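Slr1951 protein (Synechocystis sp., PDB 3HX1) is of unknown function but carries a forkhead-associated (FHA) domain, a fold that in relatives recognises phosphothreonine peptides, and probably binds a phosphorylated partner. Local coordinates at residues L14-D19 against A40-K45. Residues are numbered along the deposited sequence; the frame is centred on the assembly and turned at random.
Sequences LIILDD and ADIRIK
Two hydrogen bonds join Asp18 and Asp19 to the backbone of Lys45. Lys45 N donates to Asp18 OD2 over 2.9 Å, bent to 137° at the hydrogen and arriving from above the carboxylate plane, 48° out of it. Asp19 N returns a bond of 3.0 Å to Lys45 O. With OD1 of Asp18 accepting from Ala20 N, each carboxylate oxygen has a backbone N-H partner. An alanine in place of Asp18 would probably leave Lys45 N and Ala20 N without these acceptors, with only the Asp19 N to Lys45 O hydrogen bond left between the two segments. Next to these bonds the extended Lys45 chain makes van der Waals contact with Asp19, its CD 3.6 Å from Asp19 CB, while Lys45 NZ stays 5.5 Å from Asp19 OD2, too far for a salt bridge. The apolar part is built from aliphatic side chains: Ile16 CD1 lies 3.3 Å from Ile42 CG2, Leu14 CD2 meets Ile42 CD1 at 4.1 Å, and Ile16 CG2 faces Ile44 CG1, the two side chains crossing at about a right angle. These side chains form part of the interior between the two sheets of the FHA beta sandwich, where strand 11-18, between 21-27 and 109-115, faces edge strand 42-43, which pairs with 31-35 in the other sheet.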
loop_
_atom_site.group_PDB
_atom_site.type_symbol
_atom_site.label_atom_id
_atom_site.label_comp_id
_atom_site.label_asym_id
_atom_site.label_seq_id
_atom_site.Cartn_x
_atom_site.Cartn_y
_atom_site.Cartn_z
ATOM N N LEU A 14 4.536 -1.496 7.621
ATOM C CA LEU A 14 4.551 -1.086 6.229
ATOM C C LEU A 14 5.705 -0.108 5.983
ATOM O O LEU A 14 5.688 1.011 6.510
ATOM C CB LEU A 14 3.219 -0.410 5.884
ATOM C CG LEU A 14 2.715 -0.553 4.449
ATOM C CD1 LEU A 14 2.563 -2.036 4.122
ATOM C CD2 LEU A 14 1.387 0.168 4.284
ATOM N N ILE A 15 6.707 -0.527 5.206
ATOM C CA ILE A 15 7.828 0.354 4.888
ATOM C C ILE A 15 7.480 1.120 3.611
ATOM O O ILE A 15 7.426 0.552 2.514
ATOM C CB ILE A 15 9.144 -0.427 4.660
ATOM C CG1 ILE A 15 9.497 -1.238 5.907
ATOM C CG2 ILE A 15 10.283 0.541 4.332
ATOM C CD1 ILE A 15 8.789 -2.564 5.978
ATOM N N ILE A 16 7.244 2.415 3.759
ATOM C CA ILE A 16 6.872 3.258 2.633
ATOM C C ILE A 16 8.025 4.100 2.104
ATOM O O ILE A 16 8.741 4.753 2.868
ATOM C CB ILE A 16 5.715 4.201 3.029
ATOM C CG1 ILE A 16 4.506 3.363 3.458
ATOM C CG2 ILE A 16 5.364 5.130 1.862
ATOM C CD1 ILE A 16 3.441 4.148 4.151
ATOM N N LEU A 17 8.189 4.082 0.786
ATOM C CA LEU A 17 9.235 4.849 0.129
ATOM C C LEU A 17 8.622 5.762 -0.917
ATOM O O LEU A 17 8.047 5.286 -1.896
ATOM C CB LEU A 17 10.235 3.921 -0.549
ATOM C CG LEU A 17 11.297 4.661 -1.364
ATOM C CD1 LEU A 17 12.047 5.618 -0.448
ATOM C CD2 LEU A 17 12.248 3.671 -2.011
ATOM N N ASP A 18 8.749 7.069 -0.714
ATOM C CA ASP A 18 8.209 8.041 -1.657
ATOM C C ASP A 18 8.983 9.352 -1.608
ATOM O O ASP A 18 10.021 9.444 -0.963
ATOM C CB ASP A 18 6.740 8.311 -1.352
ATOM C CG ASP A 18 6.502 8.675 0.108
ATOM O OD1 ASP A 18 7.470 9.057 0.811
ATOM O OD2 ASP A 18 5.338 8.591 0.551
ATOM N N ASP A 19 8.468 10.363 -2.298
ATOM C CA ASP A 19 9.096 11.685 -2.344
ATOM C C ASP A 19 9.578 12.185 -0.975
ATOM O O ASP A 19 10.498 12.999 -0.900
ATOM C CB ASP A 19 8.119 12.716 -2.937
ATOM C CG ASP A 19 7.731 12.407 -4.377
ATOM O OD1 ASP A 19 8.175 11.363 -4.911
ATOM O OD2 ASP A 19 6.979 13.213 -4.970
ATOM N N ALA A 40 -6.510 10.249 2.145
ATOM C CA ALA A 40 -6.010 8.896 2.385
ATOM C C ALA A 40 -5.485 8.683 3.801
ATOM O O ALA A 40 -4.820 9.551 4.360
ATOM C CB ALA A 40 -4.899 8.561 1.363
ATOM N N ASP A 41 -5.774 7.515 4.365
ATOM C CA ASP A 41 -5.313 7.174 5.706
ATOM C C ASP A 41 -3.788 7.103 5.730
ATOM O O ASP A 41 -3.154 7.576 6.669
ATOM C CB ASP A 41 -5.900 5.833 6.131
ATOM C CG ASP A 41 -7.421 5.834 6.110
ATOM O OD1 ASP A 41 -8.035 6.552 6.937
ATOM O OD2 ASP A 41 -8.008 5.121 5.260
ATOM N N ILE A 42 -3.200 6.516 4.690
ATOM C CA ILE A 42 -1.746 6.394 4.597
ATOM C C ILE A 42 -1.285 7.165 3.372
ATOM O O ILE A 42 -1.521 6.743 2.249
ATOM C CB ILE A 42 -1.335 4.923 4.458
ATOM C CG1 ILE A 42 -1.789 4.147 5.703
ATOM C CG2 ILE A 42 0.166 4.821 4.270
ATOM C CD1 ILE A 42 -1.634 2.654 5.599
ATOM N N ARG A 43 -0.632 8.300 3.568
ATOM C CA ARG A 43 -0.215 9.084 2.421
ATOM C C ARG A 43 1.025 8.570 1.758
ATOM O O ARG A 43 2.012 8.273 2.425
ATOM C CB ARG A 43 0.011 10.552 2.796
ATOM C CG ARG A 43 -1.257 11.282 3.178
ATOM C CD ARG A 43 -1.004 12.766 3.376
ATOM N NE ARG A 43 -0.716 13.463 2.126
ATOM C CZ ARG A 43 -0.493 14.773 2.032
ATOM N NH1 ARG A 43 -0.519 15.545 3.113
ATOM N NH2 ARG A 43 -0.252 15.316 0.849
ATOM N N ILE A 44 0.954 8.436 0.437
ATOM C CA ILE A 44 2.101 8.023 -0.352
ATOM C C ILE A 44 2.348 9.214 -1.265
ATOM O O ILE A 44 1.691 9.371 -2.296
ATOM C CB ILE A 44 1.835 6.774 -1.203
ATOM C CG1 ILE A 44 1.977 5.502 -0.361
ATOM C CG2 ILE A 44 2.875 6.694 -2.306
ATOM C CD1 ILE A 44 1.036 5.405 0.773
ATOM N N LYS A 45 3.291 10.056 -0.854
ATOM C CA LYS A 45 3.643 11.275 -1.564
ATOM C C LYS A 45 4.346 11.065 -2.900
ATOM O O LYS A 45 5.523 10.695 -2.938
ATOM C CB LYS A 45 4.520 12.141 -0.657
ATOM C CG LYS A 45 5.011 13.444 -1.273
ATOM C CD LYS A 45 6.069 14.089 -0.376
ATOM C CE LYS A 45 6.637 15.365 -0.972
ATOM N NZ LYS A 45 7.846 15.824 -0.223
#